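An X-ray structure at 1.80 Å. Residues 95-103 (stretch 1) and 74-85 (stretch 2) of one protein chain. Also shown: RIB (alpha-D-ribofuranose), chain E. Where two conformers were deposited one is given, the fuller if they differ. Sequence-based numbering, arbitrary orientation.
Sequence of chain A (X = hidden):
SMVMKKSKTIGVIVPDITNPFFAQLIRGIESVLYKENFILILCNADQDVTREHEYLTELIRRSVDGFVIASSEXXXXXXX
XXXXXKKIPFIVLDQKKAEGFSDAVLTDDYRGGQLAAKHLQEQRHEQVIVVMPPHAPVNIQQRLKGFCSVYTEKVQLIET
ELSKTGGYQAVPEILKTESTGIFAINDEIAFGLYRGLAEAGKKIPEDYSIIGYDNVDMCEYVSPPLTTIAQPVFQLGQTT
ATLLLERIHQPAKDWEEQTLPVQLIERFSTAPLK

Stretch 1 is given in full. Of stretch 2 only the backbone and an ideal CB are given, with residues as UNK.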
# COMPACT_ATOMS: atom_id res chain seq x y z
N GLN A 95 -10.97 11.59 -6.59
CA GLN A 95 -12.36 11.14 -6.87
C GLN A 95 -13.41 12.09 -6.35
O GLN A 95 -14.56 11.94 -6.74
CB GLN A 95 -12.65 9.77 -6.26
CG GLN A 95 -11.64 8.74 -6.77
CD GLN A 95 -11.99 7.31 -6.40
OE1 GLN A 95 -13.04 7.03 -5.83
NE2 GLN A 95 -11.10 6.40 -6.72
N LYS A 96 -13.05 13.01 -5.46
CA LYS A 96 -14.00 14.07 -5.04
C LYS A 96 -14.00 15.23 -6.01
O LYS A 96 -13.01 15.95 -6.13
CB LYS A 96 -13.66 14.61 -3.65
CG LYS A 96 -14.54 15.77 -3.17
CD LYS A 96 -16.02 15.35 -3.05
CE LYS A 96 -16.96 16.56 -2.97
NZ LYS A 96 -18.39 16.20 -3.24
N LYS A 97 -15.12 15.40 -6.70
CA LYS A 97 -15.31 16.45 -7.67
C LYS A 97 -15.47 17.83 -6.99
O LYS A 97 -16.16 17.95 -5.99
CB LYS A 97 -16.53 16.11 -8.53
CG LYS A 97 -17.06 17.23 -9.41
CD LYS A 97 -16.07 17.68 -10.46
CE LYS A 97 -16.76 18.59 -11.46
NZ LYS A 97 -15.95 19.81 -11.72
N ALA A 98 -14.78 18.84 -7.52
CA ALA A 98 -14.84 20.19 -6.99
C ALA A 98 -16.06 20.91 -7.57
O ALA A 98 -16.29 20.87 -8.78
CB ALA A 98 -13.58 20.96 -7.34
N GLU A 99 -16.80 21.58 -6.70
CA GLU A 99 -17.86 22.48 -7.16
C GLU A 99 -17.27 23.80 -7.70
O GLU A 99 -17.77 24.36 -8.68
CB GLU A 99 -18.92 22.72 -6.07
CG GLU A 99 -18.42 22.73 -4.63
CD GLU A 99 -19.54 22.57 -3.63
OE1 GLU A 99 -19.31 21.90 -2.60
OE2 GLU A 99 -20.64 23.10 -3.86
N GLY A 100 -16.19 24.27 -7.10
CA GLY A 100 -15.56 25.53 -7.52
C GLY A 100 -15.58 26.65 -6.49
O GLY A 100 -15.07 27.74 -6.76
N PHE A 101 -16.20 26.40 -5.33
CA PHE A 101 -16.07 27.29 -4.17
C PHE A 101 -15.29 26.60 -3.05
O PHE A 101 -15.70 26.52 -1.90
CB PHE A 101 -17.45 27.75 -3.71
CG PHE A 101 -18.04 28.81 -4.60
CD1 PHE A 101 -18.61 28.47 -5.83
CD2 PHE A 101 -17.99 30.15 -4.24
CE1 PHE A 101 -19.14 29.44 -6.66
CE2 PHE A 101 -18.52 31.13 -5.07
CZ PHE A 101 -19.09 30.77 -6.28
N SER A 102 -14.15 26.06 -3.43
CA SER A 102 -13.24 25.48 -2.49
C SER A 102 -11.88 25.39 -3.14
O SER A 102 -11.71 25.62 -4.34
CB SER A 102 -13.71 24.09 -2.03
OG SER A 102 -13.58 23.14 -3.06
N ASP A 103 -10.92 25.05 -2.31
CA ASP A 103 -9.65 24.66 -2.79
C ASP A 103 -9.76 23.26 -3.40
O ASP A 103 -10.60 22.46 -2.98
CB ASP A 103 -8.64 24.61 -1.63
CG ASP A 103 -8.31 25.99 -1.10
OD1 ASP A 103 -8.52 26.98 -1.83
OD2 ASP A 103 -7.81 26.09 0.04
N UNK A 74 -18.27 11.75 0.40
CA UNK A 74 -18.67 12.96 1.12
C UNK A 74 -19.40 13.88 0.14
O UNK A 74 -18.85 14.28 -0.89
CB UNK A 74 -17.46 13.66 1.74
N UNK A 75 -20.68 14.20 0.43
CA UNK A 75 -21.48 14.92 -0.53
C UNK A 75 -21.27 16.41 -0.34
O UNK A 75 -20.92 16.86 0.75
CB UNK A 75 -22.96 14.55 -0.40
N UNK A 76 -21.49 17.15 -1.42
CA UNK A 76 -21.53 18.61 -1.40
C UNK A 76 -22.54 19.14 -0.40
O UNK A 76 -22.25 20.11 0.29
CB UNK A 76 -21.86 19.15 -2.79
N UNK A 77 -23.69 18.48 -0.27
CA UNK A 77 -24.68 18.87 0.73
C UNK A 77 -24.10 18.69 2.13
O UNK A 77 -24.17 19.58 2.95
CB UNK A 77 -25.96 18.05 0.57
N UNK A 78 -23.50 17.53 2.39
CA UNK A 78 -22.87 17.31 3.70
C UNK A 78 -21.81 18.37 4.00
O UNK A 78 -21.68 18.84 5.13
CB UNK A 78 -22.24 15.92 3.76
N UNK A 79 -21.03 18.73 2.99
CA UNK A 79 -19.94 19.67 3.19
C UNK A 79 -20.49 21.06 3.60
O UNK A 79 -20.01 21.68 4.56
CB UNK A 79 -19.10 19.78 1.92
N UNK A 80 -21.51 21.51 2.88
CA UNK A 80 -22.17 22.77 3.18
C UNK A 80 -22.74 22.85 4.60
O UNK A 80 -22.51 23.83 5.30
CB UNK A 80 -23.29 23.00 2.17
N UNK A 81 -23.44 21.81 5.03
CA UNK A 81 -24.08 21.80 6.34
C UNK A 81 -23.13 21.56 7.53
O UNK A 81 -23.49 21.86 8.67
CB UNK A 81 -25.17 20.72 6.35
N UNK A 82 -21.93 21.04 7.28
CA UNK A 82 -20.99 20.76 8.35
C UNK A 82 -19.82 21.73 8.32
O UNK A 82 -19.63 22.53 9.24
CB UNK A 82 -20.48 19.32 8.25
N UNK A 83 -19.02 21.66 7.26
CA UNK A 83 -17.76 22.38 7.22
C UNK A 83 -17.92 23.85 6.82
O UNK A 83 -17.29 24.71 7.42
CB UNK A 83 -16.81 21.68 6.25
N UNK A 84 -18.68 24.16 5.76
CA UNK A 84 -18.86 25.58 5.40
C UNK A 84 -19.65 26.30 6.48
O UNK A 84 -19.35 27.44 6.80
CB UNK A 84 -19.57 25.72 4.05
N UNK A 85 -20.64 25.62 7.05
CA UNK A 85 -21.43 26.19 8.13
C UNK A 85 -20.60 26.42 9.39
O UNK A 85 -20.89 27.34 10.16
CB UNK A 85 -22.62 25.28 8.45
O5 RIB E . -5.22 4.14 -8.90
C5 RIB E . -6.24 4.63 -8.05
C4 RIB E . -7.03 5.53 -8.89
O4 RIB E . -8.23 6.05 -8.24
C3 RIB E . -5.93 6.55 -9.14
O3 RIB E . -5.77 6.48 -10.55
C2 RIB E . -6.54 7.80 -8.50
O2 RIB E . -6.45 8.92 -9.35
C1 RIB E . -7.96 7.44 -8.02
O1 RIB E . -8.94 8.35 -8.49

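Position 74 lies in extended backbone (phi/psi -92/119). Its CA-to-CB bond points sideways, and the ideal CB stands 5.3 Å from Lys 96 CD. The carbonyl already serves stretch 1, as Lys 96 NZ donates to O of 74 at 3.1 Å, so many side chains would fit. Ile 74 has its end leading away from stretch 1.

Position 75 points away, with nothing of stretch 1 within 5.5 Å of its ideal CB. It immediately precedes the helix, where a short acceptor such as serine, threonine, aspartate or asparagine suits the unpaired amides. Ser 75 is the N-cap: its OG accepts from the backbone N of 78 at 2.8 Å, a capping bond.

Position 76 points toward stretch 1. Its ideal CB is 3.8 Å from Glu 99 OE1 and 4.6 Å from Lys 96 NZ, so a short acceptor for the ammonium is favoured: asparagine, aspartate, serine or threonine, although aspartate would add a charge beside the glutamate. Asn 76 (chi1 m) accepts from Lys 96 NZ through OD1 at 2.8 Å. Its OD1 also lies 3.3 Å from Glu 99 OE1, but both are acceptors and no hydrogen bond joins them.

Positions 77 (pointing away) and 78 (out of reach) are helical and leave the choice open. They are Gln 77 and Thr 78.

Position 79 points toward stretch 1, its ideal CB 5.0 Å from Glu 99 OE1, with the aliphatic part of Lys 96 also on this side. A medium apolar side chain suits. Ile 79 (m, t) brings CD1 to 4.0 Å from Lys 96 CE.

Position 80 points sideways, with no stretch 1 atom within 5.5 Å of its ideal CB; polar residues of several sizes are plausible. Asn 80 brings its end nearer to stretch 1.

Positions 81, 82 and 83 are out of reach, so stretch 1 does not discriminate. They are Glu 81, Thr 82 and Leu 83.

Position 84 points toward stretch 1, but its ideal CB has no neighbour there within 5.5 Å. The carboxylate of Glu 99 and the carbonyl of Phe 101 call for a long donor, lysine or arginine; two separated acceptors favour the latter. Arg 84 donates from NH1 to Glu 99 OE1 (2.7 Å, 170°), a salt bridge, and from NH2 to Phe 101 O (2.6 Å, 150°). Arg 84 NH1 also donates to Asn 80 OD1 at 2.5 Å.

Position 85 is out of reach and unconstrained; it is Ala 85.

Stretch 2 74-85: ISNQTINETLRA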
# COMPACT_ATOMS: atom_id res chain seq x y z
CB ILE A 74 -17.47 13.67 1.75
CG1 ILE A 74 -16.70 12.71 2.67
CG2 ILE A 74 -17.93 14.90 2.52
CD1 ILE A 74 -17.40 12.35 3.97
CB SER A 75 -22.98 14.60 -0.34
OG SER A 75 -23.44 15.16 0.89
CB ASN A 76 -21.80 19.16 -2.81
CG ASN A 76 -20.64 18.93 -3.76
OD1 ASN A 76 -19.51 18.73 -3.33
ND2 ASN A 76 -20.92 18.96 -5.07
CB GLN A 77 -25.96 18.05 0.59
CG GLN A 77 -26.99 18.28 1.69
CD GLN A 77 -28.39 17.89 1.26
OE1 GLN A 77 -28.86 18.31 0.20
NE2 GLN A 77 -29.07 17.10 2.08
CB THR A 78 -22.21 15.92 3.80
OG1 THR A 78 -23.23 14.92 3.75
CG2 THR A 78 -21.42 15.77 5.10
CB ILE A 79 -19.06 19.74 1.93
CG1 ILE A 79 -18.15 18.50 1.89
CG2 ILE A 79 -18.23 21.01 1.89
CD1 ILE A 79 -17.42 18.30 0.58
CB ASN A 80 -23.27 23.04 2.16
CG ASN A 80 -22.74 23.13 0.74
OD1 ASN A 80 -21.52 23.13 0.51
ND2 ASN A 80 -23.64 23.19 -0.21
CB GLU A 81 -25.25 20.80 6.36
CG GLU A 81 -24.87 19.33 6.46
CD GLU A 81 -26.03 18.39 6.19
OE1 GLU A 81 -27.07 18.84 5.64
OE2 GLU A 81 -25.90 17.19 6.51
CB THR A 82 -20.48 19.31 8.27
OG1 THR A 82 -19.92 19.09 6.96
CG2 THR A 82 -21.61 18.31 8.50
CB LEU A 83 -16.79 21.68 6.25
CG LEU A 83 -16.52 20.18 6.43
CD1 LEU A 83 -15.41 19.78 5.47
CD2 LEU A 83 -16.12 19.83 7.86
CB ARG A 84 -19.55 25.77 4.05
CG ARG A 84 -18.62 25.78 2.86
CD ARG A 84 -19.41 25.57 1.57
NE ARG A 84 -18.58 25.66 0.37
CZ ARG A 84 -18.51 24.73 -0.58
NH1 ARG A 84 -19.25 23.62 -0.53
NH2 ARG A 84 -17.71 24.93 -1.63
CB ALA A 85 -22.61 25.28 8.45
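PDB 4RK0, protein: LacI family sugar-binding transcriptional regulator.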